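Local coordinates for LPS-assembly lipoprotein LptE (PDB 5TSE), which probably works with LptD in assembling lipopolysaccharide at the outer-membrane surface, binding the lipopolysaccharide and supporting the proper assembly of LptD, at residues D123-A126 with Q127-R131; D25-E28 with T29-V33. All coordinates share one frame; numbering follows the deposited sequence.

Contact 1 of 2, residues D123-A126 with Q127-R131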
ATOM      1  N   ASP A 123      -2.760  -1.817   6.691  1.00 49.69           N
ATOM      2  CA  ASP A 123      -2.260  -3.189   6.788  1.00 51.91           C
ATOM      3  C   ASP A 123      -2.661  -4.001   5.549  1.00 51.50           C
ATOM      4  O   ASP A 123      -1.818  -4.608   4.904  1.00 54.11           O
ATOM      5  CB  ASP A 123      -2.819  -3.852   8.038  1.00 56.34           C
ATOM      6  CG  ASP A 123      -2.169  -5.163   8.324  1.00 62.58           C
ATOM      7  OD1 ASP A 123      -0.946  -5.152   8.595  1.00 65.28           O
ATOM      8  OD2 ASP A 123      -2.872  -6.195   8.312  1.00 61.79           O
ATOM      9  N   ASP A 124      -3.954  -3.976   5.223  1.00 53.02           N
ATOM     10  CA  ASP A 124      -4.520  -4.668   4.053  1.00 52.46           C
ATOM     11  C   ASP A 124      -3.732  -4.268   2.815  1.00 50.66           C
ATOM     12  O   ASP A 124      -3.230  -5.125   2.084  1.00 54.79           O
ATOM     13  CB  ASP A 124      -6.026  -4.288   3.932  1.00 57.52           C
ATOM     14  CG  ASP A 124      -6.745  -4.896   2.680  1.00 61.52           C
ATOM     15  OD1 ASP A 124      -6.096  -5.206   1.665  1.00 67.95           O
ATOM     16  OD2 ASP A 124      -7.992  -5.020   2.712  1.00 61.96           O
ATOM     17  N   LEU A 125      -3.576  -2.966   2.607  1.00 48.86           N
ATOM     18  CA  LEU A 125      -2.853  -2.477   1.444  1.00 50.22           C
ATOM     19  C   LEU A 125      -1.378  -2.902   1.450  1.00 50.45           C
ATOM     20  O   LEU A 125      -0.855  -3.262   0.412  1.00 50.46           O
ATOM     21  CB  LEU A 125      -2.990  -0.959   1.301  1.00 50.74           C
ATOM     22  CG  LEU A 125      -2.394  -0.359   0.024  1.00 51.20           C
ATOM     23  CD1 LEU A 125      -2.921  -1.082  -1.216  1.00 56.88           C
ATOM     24  CD2 LEU A 125      -2.693   1.121  -0.067  1.00 50.07           C
ATOM     25  N   ALA A 126      -0.721  -2.891   2.609  1.00 50.20           N
ATOM     26  CA  ALA A 126       0.684  -3.330   2.688  1.00 51.44           C
ATOM     27  C   ALA A 126       0.825  -4.774   2.176  1.00 55.28           C
ATOM     28  O   ALA A 126       1.776  -5.105   1.442  1.00 54.38           O
ATOM     29  CB  ALA A 126       1.211  -3.216   4.121  1.00 52.09           C
ATOM     30  N   GLN A 127      -0.143  -5.617   2.547  1.00 56.74           N
ATOM     31  CA  GLN A 127      -0.161  -7.024   2.137  1.00 57.32           C
ATOM     32  C   GLN A 127      -0.405  -7.162   0.627  1.00 56.72           C
ATOM     33  O   GLN A 127       0.242  -7.985  -0.009  1.00 63.10           O
ATOM     34  CB  GLN A 127      -1.191  -7.829   2.965  1.00 58.51           C
ATOM     35  CG  GLN A 127      -0.899  -7.804   4.463  1.00 58.71           C
ATOM     36  CD  GLN A 127      -1.808  -8.706   5.295  1.00 62.92           C
ATOM     37  OE1 GLN A 127      -2.089  -9.841   4.923  1.00 67.62           O
ATOM     38  NE2 GLN A 127      -2.235  -8.210   6.452  1.00 61.65           N
ATOM     39  N   GLN A 128      -1.300  -6.355   0.045  1.00 54.94           N
ATOM     40  CA  GLN A 128      -1.539  -6.423  -1.419  1.00 57.57           C
ATOM     41  C   GLN A 128      -0.301  -6.004  -2.209  1.00 56.00           C
ATOM     42  O   GLN A 128       0.011  -6.592  -3.238  1.00 56.91           O
ATOM     43  CB  GLN A 128      -2.693  -5.526  -1.892  1.00 55.16           C
ATOM     44  CG  GLN A 128      -4.081  -5.882  -1.414  1.00 55.70           C
ATOM     45  CD  GLN A 128      -5.109  -4.898  -1.971  1.00 54.79           C
ATOM     46  OE1 GLN A 128      -5.283  -4.769  -3.195  1.00 59.20           O
ATOM     47  NE2 GLN A 128      -5.791  -4.207  -1.088  1.00 50.53           N
ATOM     48  N   ILE A 129       0.357  -4.940  -1.762  1.00 54.38           N
ATOM     49  CA  ILE A 129       1.573  -4.466  -2.432  1.00 55.94           C
ATOM     50  C   ILE A 129       2.610  -5.571  -2.395  1.00 58.55           C
ATOM     51  O   ILE A 129       3.216  -5.895  -3.403  1.00 59.88           O
ATOM     52  CB  ILE A 129       2.161  -3.228  -1.744  1.00 52.86           C
ATOM     53  CG1 ILE A 129       1.196  -2.050  -1.893  1.00 52.20           C
ATOM     54  CG2 ILE A 129       3.505  -2.868  -2.361  1.00 53.01           C
ATOM     55  CD1 ILE A 129       1.512  -0.872  -0.990  1.00 49.81           C
ATOM     56  N   THR A 130       2.798  -6.133  -1.212  1.00 60.70           N
ATOM     57  CA  THR A 130       3.751  -7.202  -1.012  1.00 66.60           C
ATOM     58  C   THR A 130       3.388  -8.455  -1.834  1.00 73.48           C
ATOM     59  O   THR A 130       4.269  -9.122  -2.389  1.00 79.39           O
ATOM     60  CB  THR A 130       3.858  -7.513   0.487  1.00 66.21           C
ATOM     61  OG1 THR A 130       4.396  -6.364   1.153  1.00 63.18           O
ATOM     62  CG2 THR A 130       4.750  -8.678   0.730  1.00 72.60           C
ATOM     63  N   ARG A 131       2.094  -8.741  -1.927  1.00 66.13           N
ATOM     64  CA  ARG A 131       1.597  -9.886  -2.693  1.00 70.08           C
ATOM     65  C   ARG A 131       2.034  -9.746  -4.149  1.00 67.70           C
ATOM     66  O   ARG A 131       2.700 -10.631  -4.687  1.00 65.14           O
ATOM     67  CB  ARG A 131       0.055  -9.949  -2.648  1.00 78.39           C
ATOM     68  CG  ARG A 131      -0.586 -11.240  -3.168  1.00 83.70           C
ATOM     69  CD  ARG A 131      -0.520 -12.402  -2.167  1.00 89.31           C
ATOM     70  NE  ARG A 131      -1.351 -12.178  -0.967  1.00 98.06           N
ATOM     71  CZ  ARG A 131      -0.935 -11.676   0.211  1.00109.96           C
ATOM     72  NH1 ARG A 131       0.342 -11.322   0.419  1.00110.94           N
ATOM     73  NH2 ARG A 131      -1.814 -11.525   1.209  1.00108.63           N
TER
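Q128 reaches back one helical turn to D124, its NE2 lying 2.9 Å from D124 OD1 in a fairly straight hydrogen bond (150° at the hydrogen). The amide comes in from above the carboxylate plane, and the two flat groups are turned 54° against each other. With CG beside its own backbone N (chi1 -66°) and the chain extended beyond, Q128 runs back toward the preceding turn, while D124 CG sits anti to N and leans forward to meet it. One residue earlier the pattern recurs more loosely: Q127 NE2 approaches D123 OD2 at 2.8 Å, but the bond is bent and weak.

On the buried face, L125 CG packs on I129 CD1 at 4.1 Å. T130 folds its hydroxyl back onto the chain, so that A126 O accepts both T130 OG1 (2.9 Å) and T130 N (3.0 Å) from opposite faces of its carbonyl plane.

Each acid has a second partner outside this turn. D124 OD2 forms a salt bridge with R98, and Q128 NE2 also donates to T95 O, tying the pair to strand 92-101; D123 OD1 is hydrogen-bonded to Y34 of helix 25-37. With one oxygen on R98 and the other on Q128, the D124 carboxylate is restrained in rotation, and the nearby arginine would probably favour the ionised form of the aspartate.

Contact 2 of 2, residues D25-E28 with T29-V33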
ATOM      1  N   ASP A  25       4.782   6.835   7.345  1.00 53.16           N
ATOM      2  CA  ASP A  25       5.487   5.985   8.309  1.00 56.14           C
ATOM      3  C   ASP A  25       4.748   4.679   8.594  1.00 54.49           C
ATOM      4  O   ASP A  25       5.335   3.592   8.539  1.00 55.41           O
ATOM      5  CB  ASP A  25       5.744   6.744   9.624  1.00 58.98           C
ATOM      6  CG  ASP A  25       6.703   7.925   9.455  1.00 61.79           C
ATOM      7  OD1 ASP A  25       7.559   7.909   8.544  1.00 63.12           O
ATOM      8  OD2 ASP A  25       6.623   8.865  10.268  1.00 67.59           O
ATOM      9  N   ASP A  26       3.456   4.781   8.871  1.00 54.30           N
ATOM     10  CA  ASP A  26       2.649   3.589   9.149  1.00 53.16           C
ATOM     11  C   ASP A  26       2.743   2.580   7.998  1.00 52.54           C
ATOM     12  O   ASP A  26       2.920   1.395   8.233  1.00 52.64           O
ATOM     13  CB  ASP A  26       1.194   3.970   9.442  1.00 52.89           C
ATOM     14  CG  ASP A  26       1.030   4.750  10.749  1.00 57.68           C
ATOM     15  OD1 ASP A  26       1.819   4.523  11.686  1.00 63.63           O
ATOM     16  OD2 ASP A  26       0.090   5.579  10.858  1.00 60.20           O
ATOM     17  N   LEU A  27       2.663   3.045   6.752  1.00 53.01           N
ATOM     18  CA  LEU A  27       2.753   2.119   5.618  1.00 53.95           C
ATOM     19  C   LEU A  27       4.164   1.572   5.526  1.00 54.01           C
ATOM     20  O   LEU A  27       4.346   0.370   5.321  1.00 50.25           O
ATOM     21  CB  LEU A  27       2.394   2.788   4.295  1.00 54.01           C
ATOM     22  CG  LEU A  27       2.351   1.891   3.045  1.00 54.39           C
ATOM     23  CD1 LEU A  27       1.281   0.813   3.174  1.00 54.66           C
ATOM     24  CD2 LEU A  27       2.094   2.707   1.797  1.00 53.45           C
ATOM     25  N   GLU A  28       5.152   2.449   5.691  1.00 48.37           N
ATOM     26  CA  GLU A  28       6.536   2.010   5.584  1.00 52.45           C
ATOM     27  C   GLU A  28       6.804   0.873   6.544  1.00 52.39           C
ATOM     28  O   GLU A  28       7.401  -0.122   6.164  1.00 52.16           O
ATOM     29  CB  GLU A  28       7.521   3.142   5.861  1.00 57.16           C
ATOM     30  CG  GLU A  28       8.979   2.752   5.617  1.00 59.99           C
ATOM     31  CD  GLU A  28       9.964   3.831   6.003  1.00 62.14           C
ATOM     32  OE1 GLU A  28       9.567   5.004   6.141  1.00 63.67           O
ATOM     33  OE2 GLU A  28      11.153   3.493   6.183  1.00 68.92           O
ATOM     34  N   THR A  29       6.354   1.031   7.782  1.00 55.55           N
ATOM     35  CA  THR A  29       6.551   0.009   8.814  1.00 58.44           C
ATOM     36  C   THR A  29       5.947  -1.332   8.389  1.00 55.42           C
ATOM     37  O   THR A  29       6.623  -2.347   8.381  1.00 57.65           O
ATOM     38  CB  THR A  29       5.908   0.452  10.144  1.00 60.92           C
ATOM     39  OG1 THR A  29       6.486   1.695  10.564  1.00 59.31           O
ATOM     40  CG2 THR A  29       6.105  -0.622  11.240  1.00 59.55           C
ATOM     41  N   GLN A  30       4.682  -1.304   7.998  1.00 53.25           N
ATOM     42  CA  GLN A  30       3.976  -2.506   7.577  1.00 54.66           C
ATOM     43  C   GLN A  30       4.578  -3.135   6.318  1.00 53.08           C
ATOM     44  O   GLN A  30       4.631  -4.363   6.216  1.00 52.55           O
ATOM     45  CB  GLN A  30       2.476  -2.221   7.404  1.00 53.69           C
ATOM     46  CG  GLN A  30       1.824  -1.693   8.679  1.00 55.48           C
ATOM     47  CD  GLN A  30       1.908  -2.680   9.838  1.00 59.01           C
ATOM     48  OE1 GLN A  30       1.114  -3.618   9.934  1.00 58.62           O
ATOM     49  NE2 GLN A  30       2.841  -2.443  10.747  1.00 63.32           N
ATOM     50  N   LEU A  31       5.047  -2.325   5.372  1.00 51.30           N
ATOM     51  CA  LEU A  31       5.666  -2.895   4.167  1.00 51.93           C
ATOM     52  C   LEU A  31       6.888  -3.688   4.513  1.00 55.13           C
ATOM     53  O   LEU A  31       7.122  -4.742   3.929  1.00 58.15           O
ATOM     54  CB  LEU A  31       6.080  -1.831   3.161  1.00 51.43           C
ATOM     55  CG  LEU A  31       4.978  -1.183   2.360  1.00 49.58           C
ATOM     56  CD1 LEU A  31       5.542  -0.026   1.538  1.00 51.38           C
ATOM     57  CD2 LEU A  31       4.297  -2.223   1.485  1.00 49.92           C
ATOM     58  N   LYS A  32       7.668  -3.176   5.460  1.00 58.10           N
ATOM     59  CA  LYS A  32       8.898  -3.835   5.878  1.00 62.48           C
ATOM     60  C   LYS A  32       8.653  -5.203   6.502  1.00 66.64           C
ATOM     61  O   LYS A  32       9.295  -6.177   6.099  1.00 71.63           O
ATOM     62  CB  LYS A  32       9.712  -2.934   6.818  1.00 63.56           C
ATOM     63  CG  LYS A  32      10.377  -1.765   6.105  1.00 65.11           C
ATOM     64  CD  LYS A  32      11.153  -0.875   7.065  1.00 67.75           C
ATOM     65  CE  LYS A  32      11.867   0.238   6.313  1.00 69.43           C
ATOM     66  NZ  LYS A  32      12.567   1.180   7.224  1.00 72.80           N
ATOM     67  N   VAL A  33       7.725  -5.292   7.460  1.00 67.60           N
ATOM     68  CA  VAL A  33       7.445  -6.589   8.109  1.00 71.39           C
ATOM     69  C   VAL A  33       7.013  -7.636   7.079  1.00 68.34           C
ATOM     70  O   VAL A  33       7.559  -8.739   7.050  1.00 72.91           O
ATOM     71  CB  VAL A  33       6.422  -6.502   9.282  1.00 75.38           C
ATOM     72  CG1 VAL A  33       6.911  -5.522  10.344  1.00 79.23           C
ATOM     73  CG2 VAL A  33       5.030  -6.100   8.818  1.00 73.74           C
TER
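D25-E28 forms the first turn of helix 25-37, and T29-V33 carries it on without a break. Four backbone bonds of the i to i+4 kind join the two segments: T29 N to D25 O, Q30 N to D26 O, L31 N to L27 O and K32 N to E28 O. The shortest, between L31 N and L27 O, measures 2.8 Å, the longest, between Q30 N and D26 O, 3.2 Å.

D25 O carries a second load. T29 OG1, placed beside its own backbone N by a chi1 of -58°, turns back and donates to D25 O at 3.0 Å. It arrives from above the carbonyl plane, 44° out of it, whereas T29 N comes almost straight on to the same oxygen at 2.9 Å.

E28 and K32 make the charged contact, a salt bridge of 2.9 Å between E28 OE2 and K32 NZ. The two chains run side by side and point the same way, both stretched out beyond CG. NZ meets OE2 on its anti side, 23° out of the carboxylate plane. The methylenes follow suit, with K32 CE 3.9 Å from E28 CG, and opposite charges one turn apart probably offset each other in part along this flank of the helix.

L27 and L31 lie on the inner face, where L27 CG rests 4.0 Å from L31 CD1.

The helix is the crossover of a beta-alpha-beta unit between strands 15-19 and 41-42. L27 leans on I122 of helix 110-134 and L31 also faces that helix, while E28 and K32 reach over to L18 on strand 15-19.

Contact 1 on helix 110-134 and contact 2 on helix 25-37 lie with their centres about 10 Å apart, and the two helices touch directly. A126 CB of contact 1 comes within 3.7 Å of Q30 CB of contact 2, the small alanine probably helping the backbones to draw close. Nearby, I129 CD1 meets L31 CD2 at 4.0 Å, so the leucine of contact 2 extends the apolar packing of L125 and I129. Contact 1 is the deeper of the two, with its other face on strands 68-81 and 92-101, whereas the E28-K32 pair of contact 2 is partly exposed. Both belong to the Lipopolysaccharide-assembly family region.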